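Local coordinates for protein hyaluronidase (PDB 5DIY) that probably removes O-linked N-acetylglucosamine from proteins, as a bacterial O-GlcNAc hydrolase of glycoside hydrolase family 84, at residues C[65-70]-C[76-81]; C[147-152]-C[157-162]. All coordinates share one frame; numbering follows the deposited sequence.

Interaction 1: residues C[65-70]-C[76-81]; sequences KELIEK and INFTFA
In the beta-alpha-beta unit formed by strand 37-40, helix 58-73 and strand 77-82, the aromatic ring of Phe78 is the strand's point of contact with Leu67 and Ile68 on the overlying helix. Ile68 supplies the closer approach: its CG1 lies over the middle of the ring, 3.8 Å from the centroid of Phe78 and 11° off the ring normal, a CH-pi contact made by a methylene rather than a methyl tip. The two side chains cross at roughly a right angle. Phe78 reaches the helix with CG anti to its own backbone nitrogen (chi1 -175°), and Ile68 has CG1 anti to its carbonyl carbon (chi1 -70°), which brings this methylene over the ring.

Leu67 adds a second apolar touch from an oblique direction, its CB resting 3.9 Å from Phe78 CE2. No hydrogen bond links the two segments, so side-chain packing alone joins them here, and the backbones come closest at Ile68 and Phe78, whose CA atoms are 6.1 Å apart. Beyond the contact, Phe78 also meets the ring of Tyr38 on the preceding strand, and Leu67 packs on His20 and Arg23 of helix 20-32. A strand residue pointing outward into the apolar side of the helix that precedes it in sequence is the packing expected between the sheet and the helical layer of a TIM barrel.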
ATOM      1  N   LYS C  65       1.269 -21.053  18.092  1.00 33.85           N
ATOM      2  CA  LYS C  65       0.289 -22.134  18.286  1.00 33.71           C
ATOM      3  C   LYS C  65      -1.135 -21.584  18.372  1.00 32.94           C
ATOM      4  O   LYS C  65      -2.059 -22.160  17.794  1.00 31.78           O
ATOM      5  CB  LYS C  65       0.594 -22.941  19.556  1.00 36.11           C
ATOM      6  CG  LYS C  65      -0.266 -24.193  19.734  1.00 36.75           C
ATOM      7  CD  LYS C  65       0.063 -24.924  21.033  1.00 37.78           C
ATOM      8  CE  LYS C  65      -1.139 -25.693  21.569  1.00 38.14           C
ATOM      9  N   GLU C  66      -1.305 -20.486  19.105  1.00 32.55           N
ATOM     10  CA  GLU C  66      -2.605 -19.818  19.206  1.00 33.41           C
ATOM     11  C   GLU C  66      -3.068 -19.293  17.835  1.00 32.52           C
ATOM     12  O   GLU C  66      -4.217 -19.497  17.454  1.00 33.51           O
ATOM     13  CB  GLU C  66      -2.564 -18.691  20.243  1.00 33.15           C
ATOM     14  N   LEU C  67      -2.162 -18.659  17.090  1.00 32.54           N
ATOM     15  CA  LEU C  67      -2.451 -18.223  15.712  1.00 32.77           C
ATOM     16  C   LEU C  67      -2.851 -19.386  14.797  1.00 32.08           C
ATOM     17  O   LEU C  67      -3.865 -19.312  14.100  1.00 30.72           O
ATOM     18  CB  LEU C  67      -1.242 -17.508  15.095  1.00 33.68           C
ATOM     19  CG  LEU C  67      -0.815 -16.146  15.640  1.00 34.59           C
ATOM     20  CD1 LEU C  67       0.440 -15.694  14.910  1.00 35.45           C
ATOM     21  CD2 LEU C  67      -1.926 -15.113  15.504  1.00 34.96           C
ATOM     22  N   ILE C  68      -2.047 -20.451  14.815  1.00 32.49           N
ATOM     23  CA  ILE C  68      -2.268 -21.617  13.958  1.00 31.66           C
ATOM     24  C   ILE C  68      -3.626 -22.252  14.255  1.00 32.99           C
ATOM     25  O   ILE C  68      -4.353 -22.619  13.330  1.00 32.17           O
ATOM     26  CB  ILE C  68      -1.101 -22.641  14.069  1.00 31.64           C
ATOM     27  CG1 ILE C  68       0.168 -22.067  13.425  1.00 31.59           C
ATOM     28  CG2 ILE C  68      -1.439 -23.956  13.375  1.00 31.01           C
ATOM     29  CD1 ILE C  68       1.459 -22.646  13.965  1.00 31.98           C
ATOM     30  N   GLU C  69      -3.976 -22.361  15.538  1.00 35.48           N
ATOM     31  CA  GLU C  69      -5.275 -22.923  15.934  1.00 36.67           C
ATOM     32  C   GLU C  69      -6.443 -22.010  15.543  1.00 35.34           C
ATOM     33  O   GLU C  69      -7.482 -22.498  15.099  1.00 34.56           O
ATOM     34  CB  GLU C  69      -5.303 -23.252  17.433  1.00 39.36           C
ATOM     35  CG  GLU C  69      -4.455 -24.478  17.775  1.00 42.60           C
ATOM     36  CD  GLU C  69      -4.355 -24.772  19.267  1.00 45.21           C
ATOM     37  OE1 GLU C  69      -4.939 -24.029  20.086  1.00 47.06           O
ATOM     38  OE2 GLU C  69      -3.679 -25.763  19.619  1.00 47.87           O
ATOM     39  N   LYS C  70      -6.266 -20.695  15.693  1.00 35.09           N
ATOM     40  CA  LYS C  70      -7.296 -19.735  15.276  1.00 35.19           C
ATOM     41  C   LYS C  70      -7.514 -19.787  13.762  1.00 34.55           C
ATOM     42  O   LYS C  70      -8.656 -19.841  13.300  1.00 34.51           O
ATOM     43  CB  LYS C  70      -6.938 -18.310  15.717  1.00 36.07           C
ATOM     44  CG  LYS C  70      -8.024 -17.263  15.460  1.00 36.38           C
ATOM     45  CD  LYS C  70      -9.266 -17.510  16.301  1.00 36.87           C
ATOM     46  CE  LYS C  70     -10.284 -16.396  16.128  1.00 38.30           C
ATOM     47  NZ  LYS C  70     -11.455 -16.589  17.030  1.00 39.64           N
ATOM     48  N   ILE C  76      -8.638 -21.010   7.581  1.00 35.05           N
ATOM     49  CA  ILE C  76      -7.468 -20.348   7.018  1.00 35.49           C
ATOM     50  C   ILE C  76      -6.294 -21.323   7.030  1.00 34.36           C
ATOM     51  O   ILE C  76      -5.989 -21.900   8.071  1.00 34.97           O
ATOM     52  CB  ILE C  76      -7.039 -19.112   7.857  1.00 35.86           C
ATOM     53  CG1 ILE C  76      -8.237 -18.234   8.256  1.00 37.85           C
ATOM     54  CG2 ILE C  76      -5.978 -18.302   7.124  1.00 35.64           C
ATOM     55  CD1 ILE C  76      -9.035 -17.690   7.102  1.00 38.09           C
ATOM     56  N   ASN C  77      -5.630 -21.492   5.888  1.00 34.37           N
ATOM     57  CA  ASN C  77      -4.357 -22.213   5.839  1.00 33.76           C
ATOM     58  C   ASN C  77      -3.255 -21.266   6.301  1.00 32.59           C
ATOM     59  O   ASN C  77      -3.050 -20.215   5.689  1.00 32.57           O
ATOM     60  CB  ASN C  77      -4.074 -22.721   4.420  1.00 35.77           C
ATOM     61  CG  ASN C  77      -2.868 -23.660   4.348  1.00 37.81           C
ATOM     62  OD1 ASN C  77      -2.546 -24.375   5.302  1.00 38.33           O
ATOM     63  ND2 ASN C  77      -2.203 -23.672   3.200  1.00 39.20           N
ATOM     64  N   PHE C  78      -2.576 -21.621   7.394  1.00 30.02           N
ATOM     65  CA  PHE C  78      -1.471 -20.827   7.928  1.00 30.40           C
ATOM     66  C   PHE C  78      -0.168 -21.283   7.275  1.00 31.12           C
ATOM     67  O   PHE C  78       0.179 -22.465   7.343  1.00 32.04           O
ATOM     68  CB  PHE C  78      -1.384 -21.004   9.444  1.00 30.32           C
ATOM     69  CG  PHE C  78      -0.350 -20.133  10.122  1.00 30.76           C
ATOM     70  CD1 PHE C  78       1.009 -20.453  10.071  1.00 30.27           C
ATOM     71  CD2 PHE C  78      -0.739 -19.020  10.868  1.00 30.33           C
ATOM     72  CE1 PHE C  78       1.949 -19.665  10.716  1.00 29.99           C
ATOM     73  CE2 PHE C  78       0.199 -18.230  11.514  1.00 30.24           C
ATOM     74  CZ  PHE C  78       1.544 -18.554  11.441  1.00 30.53           C
ATOM     75  N   THR C  79       0.549 -20.340   6.666  1.00 29.72           N
ATOM     76  CA  THR C  79       1.875 -20.585   6.107  1.00 28.91           C
ATOM     77  C   THR C  79       2.911 -19.813   6.910  1.00 28.59           C
ATOM     78  O   THR C  79       2.776 -18.607   7.109  1.00 29.12           O
ATOM     79  CB  THR C  79       1.937 -20.154   4.630  1.00 28.82           C
ATOM     80  OG1 THR C  79       1.036 -20.958   3.860  1.00 29.27           O
ATOM     81  CG2 THR C  79       3.354 -20.293   4.047  1.00 28.31           C
ATOM     82  N   PHE C  80       3.939 -20.518   7.373  1.00 28.08           N
ATOM     83  CA  PHE C  80       5.085 -19.896   8.014  1.00 28.13           C
ATOM     84  C   PHE C  80       6.117 -19.639   6.935  1.00 27.65           C
ATOM     85  O   PHE C  80       6.517 -20.575   6.237  1.00 27.90           O
ATOM     86  CB  PHE C  80       5.687 -20.799   9.096  1.00 28.68           C
ATOM     87  CG  PHE C  80       6.958 -20.253   9.685  1.00 29.37           C
ATOM     88  CD1 PHE C  80       6.918 -19.246  10.639  1.00 30.28           C
ATOM     89  CD2 PHE C  80       8.197 -20.713   9.252  1.00 30.04           C
ATOM     90  CE1 PHE C  80       8.089 -18.717  11.163  1.00 30.59           C
ATOM     91  CE2 PHE C  80       9.370 -20.193   9.774  1.00 30.20           C
ATOM     92  CZ  PHE C  80       9.318 -19.197  10.731  1.00 30.32           C
ATOM     93  N   ALA C  81       6.557 -18.391   6.795  1.00 26.54           N
ATOM     94  CA  ALA C  81       7.629 -18.063   5.858  1.00 26.56           C
ATOM     95  C   ALA C  81       8.934 -17.716   6.567  1.00 27.02           C
ATOM     96  O   ALA C  81       8.934 -17.235   7.702  1.00 26.32           O
ATOM     97  CB  ALA C  81       7.214 -16.936   4.931  1.00 26.84           C
TER

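Interaction 2: residues C[147-152]-C[157-162]; sequences RVLQRL and STPQII
Leu149, Leu152 and Val148 of helix 137-153 pack against Pro159, just before strand 160-164, and Ile161 near the start of that strand, part of the helix-to-sheet interface of the TIM barrel. A short connection reverses the chain between helix and strand, and the axes of helix 147-152 and strand 160-162 are 9.3 Å apart with their directions 157° from each other.

The contact across the segments is apolar, and Ile161 is central to it. Its chain extends toward the helix with CG1 anti to the carbonyl carbon (chi1 -65°), which delivers the terminal CD1 to the helix surface. There CD1 lies 3.7 Å from Leu149 CB and equally near the backbone of that residue, so the methyl rests against the helix main chain as well as its side chains. Val148 CG1 approaches the same methyl, Ile161 CD1, at 4.1 Å, the two side chains crossing at about a right angle, and Leu152 CD1 comes in more loosely. Nearer the turn, the Pro159 ring lies beside Leu152, whose CB is 3.7 Å from Pro159 CB. Leu152 also packs on Ile103 and Leu107 of helix 93-108, while Ile161 and Leu149 both touch Ile188.

No hydrogen bond crosses between the segments; their polar bonds stay within each segment or go to other parts of the fold. Main-chain hydrogen bonds such as Leu152 N to Val148 O continue the helix, and Arg151 forms a salt bridge with Glu97. In the turn, Thr158 OG1 donates to Ser157 O from above the carbonyl plane, with a C=O to donor angle of 91°.

On the helical side of the proline, Pro159 CG settles 3.7 Å from the carbonyl carbon C of Leu152.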
ATOM      1  N   ARG C 147      16.076 -29.558  -2.558  1.00 31.34           N
ATOM      2  CA  ARG C 147      16.564 -30.328  -1.401  1.00 32.64           C
ATOM      3  C   ARG C 147      15.721 -30.128  -0.139  1.00 31.71           C
ATOM      4  O   ARG C 147      15.523 -31.078   0.624  1.00 31.38           O
ATOM      5  CB  ARG C 147      18.047 -30.043  -1.114  1.00 34.00           C
ATOM      6  CG  ARG C 147      18.987 -30.810  -2.034  1.00 35.29           C
ATOM      7  CD  ARG C 147      20.444 -30.664  -1.632  1.00 35.99           C
ATOM      8  NE  ARG C 147      20.960 -29.335  -1.956  1.00 36.59           N
ATOM      9  CZ  ARG C 147      21.360 -28.399  -1.087  1.00 36.07           C
ATOM     10  NH1 ARG C 147      21.355 -28.604   0.226  1.00 35.03           N
ATOM     11  NH2 ARG C 147      21.800 -27.230  -1.554  1.00 36.65           N
ATOM     12  N   VAL C 148      15.211 -28.915   0.077  1.00 30.67           N
ATOM     13  CA  VAL C 148      14.319 -28.673   1.222  1.00 30.92           C
ATOM     14  C   VAL C 148      13.010 -29.454   1.034  1.00 30.87           C
ATOM     15  O   VAL C 148      12.534 -30.082   1.979  1.00 32.08           O
ATOM     16  CB  VAL C 148      14.049 -27.164   1.484  1.00 30.38           C
ATOM     17  CG1 VAL C 148      13.020 -26.972   2.596  1.00 29.83           C
ATOM     18  CG2 VAL C 148      15.344 -26.433   1.846  1.00 29.91           C
ATOM     19  N   LEU C 149      12.455 -29.432  -0.181  1.00 32.20           N
ATOM     20  CA  LEU C 149      11.217 -30.156  -0.490  1.00 33.65           C
ATOM     21  C   LEU C 149      11.380 -31.658  -0.290  1.00 34.79           C
ATOM     22  O   LEU C 149      10.572 -32.287   0.399  1.00 35.77           O
ATOM     23  CB  LEU C 149      10.756 -29.888  -1.932  1.00 34.10           C
ATOM     24  CG  LEU C 149       9.391 -30.477  -2.332  1.00 35.05           C
ATOM     25  CD1 LEU C 149       8.271 -29.938  -1.448  1.00 35.47           C
ATOM     26  CD2 LEU C 149       9.085 -30.208  -3.797  1.00 35.13           C
ATOM     27  N   GLN C 150      12.425 -32.214  -0.897  1.00 35.05           N
ATOM     28  CA  GLN C 150      12.733 -33.642  -0.774  1.00 36.03           C
ATOM     29  C   GLN C 150      12.857 -34.081   0.691  1.00 36.14           C
ATOM     30  O   GLN C 150      12.350 -35.143   1.056  1.00 38.99           O
ATOM     31  CB  GLN C 150      13.983 -34.002  -1.591  1.00 35.61           C
ATOM     32  CG  GLN C 150      13.712 -34.000  -3.089  1.00 35.40           C
ATOM     33  CD  GLN C 150      14.952 -34.136  -3.959  1.00 36.92           C
ATOM     34  OE1 GLN C 150      16.089 -34.016  -3.490  1.00 37.87           O
ATOM     35  NE2 GLN C 150      14.733 -34.369  -5.251  1.00 36.39           N
ATOM     36  N   ARG C 151      13.481 -33.252   1.529  1.00 36.79           N
ATOM     37  CA  ARG C 151      13.530 -33.504   2.975  1.00 37.36           C
ATOM     38  C   ARG C 151      12.133 -33.513   3.611  1.00 39.63           C
ATOM     39  O   ARG C 151      11.807 -34.421   4.375  1.00 39.69           O
ATOM     40  CB  ARG C 151      14.425 -32.477   3.687  1.00 37.59           C
ATOM     41  CG  ARG C 151      14.445 -32.568   5.214  1.00 37.85           C
ATOM     42  CD  ARG C 151      14.972 -33.911   5.719  1.00 39.01           C
ATOM     43  NE  ARG C 151      16.387 -34.063   5.388  1.00 39.05           N
ATOM     44  CZ  ARG C 151      17.392 -33.476   6.035  1.00 39.92           C
ATOM     45  NH1 ARG C 151      17.172 -32.691   7.090  1.00 41.17           N
ATOM     46  NH2 ARG C 151      18.638 -33.678   5.619  1.00 40.48           N
ATOM     47  N   LEU C 152      11.320 -32.504   3.299  1.00 41.81           N
ATOM     48  CA  LEU C 152       9.969 -32.398   3.870  1.00 42.30           C
ATOM     49  C   LEU C 152       9.035 -33.537   3.442  1.00 44.21           C
ATOM     50  O   LEU C 152       8.178 -33.951   4.229  1.00 42.76           O
ATOM     51  CB  LEU C 152       9.328 -31.044   3.532  1.00 41.51           C
ATOM     52  CG  LEU C 152       9.931 -29.808   4.209  1.00 41.04           C
ATOM     53  CD1 LEU C 152       9.270 -28.552   3.654  1.00 41.58           C
ATOM     54  CD2 LEU C 152       9.795 -29.872   5.725  1.00 40.95           C
ATOM     55  N   SER C 157       3.337 -35.455   5.653  1.00 46.46           N
ATOM     56  CA  SER C 157       2.424 -35.727   4.538  1.00 47.39           C
ATOM     57  C   SER C 157       2.092 -34.447   3.758  1.00 47.12           C
ATOM     58  O   SER C 157       1.705 -33.438   4.346  1.00 46.30           O
ATOM     59  CB  SER C 157       1.128 -36.352   5.065  1.00 48.13           C
ATOM     60  OG  SER C 157       1.404 -37.466   5.899  1.00 49.11           O
ATOM     61  N   THR C 158       2.239 -34.510   2.434  1.00 48.54           N
ATOM     62  CA  THR C 158       1.892 -33.414   1.508  1.00 48.08           C
ATOM     63  C   THR C 158       2.419 -32.030   1.914  1.00 45.85           C
ATOM     64  O   THR C 158       1.639 -31.113   2.189  1.00 43.81           O
ATOM     65  CB  THR C 158       0.371 -33.349   1.250  1.00 49.68           C
ATOM     66  OG1 THR C 158      -0.321 -33.030   2.462  1.00 51.60           O
ATOM     67  CG2 THR C 158      -0.124 -34.680   0.721  1.00 50.91           C
ATOM     68  N   PRO C 159       3.754 -31.881   1.959  1.00 43.58           N
ATOM     69  CA  PRO C 159       4.327 -30.564   2.206  1.00 42.84           C
ATOM     70  C   PRO C 159       4.165 -29.685   0.974  1.00 41.08           C
ATOM     71  O   PRO C 159       4.041 -30.197  -0.146  1.00 40.48           O
ATOM     72  CB  PRO C 159       5.800 -30.869   2.469  1.00 42.66           C
ATOM     73  CG  PRO C 159       6.061 -32.099   1.675  1.00 42.79           C
ATOM     74  CD  PRO C 159       4.798 -32.903   1.756  1.00 42.62           C
ATOM     75  N   GLN C 160       4.133 -28.377   1.198  1.00 39.31           N
ATOM     76  CA  GLN C 160       4.014 -27.398   0.125  1.00 38.98           C
ATOM     77  C   GLN C 160       4.963 -26.261   0.401  1.00 36.02           C
ATOM     78  O   GLN C 160       5.003 -25.745   1.521  1.00 36.73           O
ATOM     79  CB  GLN C 160       2.588 -26.861   0.041  1.00 41.73           C
ATOM     80  CG  GLN C 160       1.621 -27.828  -0.612  1.00 44.52           C
ATOM     81  CD  GLN C 160       0.185 -27.360  -0.546  1.00 48.26           C
ATOM     82  OE1 GLN C 160      -0.210 -26.652   0.381  1.00 51.36           O
ATOM     83  NE2 GLN C 160      -0.613 -27.767  -1.529  1.00 50.03           N
ATOM     84  N   ILE C 161       5.725 -25.886  -0.617  1.00 32.02           N
ATOM     85  CA  ILE C 161       6.606 -24.743  -0.541  1.00 31.01           C
ATOM     86  C   ILE C 161       6.104 -23.685  -1.518  1.00 29.11           C
ATOM     87  O   ILE C 161       5.777 -23.980  -2.669  1.00 28.87           O
ATOM     88  CB  ILE C 161       8.078 -25.106  -0.846  1.00 31.46           C
ATOM     89  CG1 ILE C 161       8.622 -26.057   0.228  1.00 31.89           C
ATOM     90  CG2 ILE C 161       8.950 -23.840  -0.907  1.00 31.57           C
ATOM     91  CD1 ILE C 161       9.941 -26.715  -0.136  1.00 32.26           C
ATOM     92  N   ILE C 162       6.044 -22.453  -1.031  1.00 27.60           N
ATOM     93  CA  ILE C 162       5.868 -21.283  -1.880  1.00 26.98           C
ATOM     94  C   ILE C 162       7.157 -20.471  -1.739  1.00 26.18           C
ATOM     95  O   ILE C 162       7.647 -20.256  -0.632  1.00 25.57           O
ATOM     96  CB  ILE C 162       4.580 -20.476  -1.552  1.00 26.76           C
ATOM     97  CG1 ILE C 162       4.413 -19.309  -2.536  1.00 26.75           C
ATOM     98  CG2 ILE C 162       4.558 -19.967  -0.114  1.00 26.41           C
ATOM     99  CD1 ILE C 162       3.002 -18.770  -2.610  1.00 27.20           C
TER

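In the fold
Interactions 1 and 2 each join a helix of the outer layer to the strand that follows it, in different parts of the same eight-stranded parallel barrel: strands 77-82 and 160-164 are third and fifth in order, with strand 113-117 between them. Both contacts are largely buried, and both lie away from the residues that bind N-acetylglucosamine. Their centres are 18 Å apart and they do not touch. Interaction 1 is the smaller and relies on an aromatic face; interaction 2 is wholly aliphatic, buries more surface and extends into the turn through a proline. Helix 93-108, between them in sequence, stacks Phe106 on Phe80, a bystander to interaction 1, and packs on Leu152 of interaction 2.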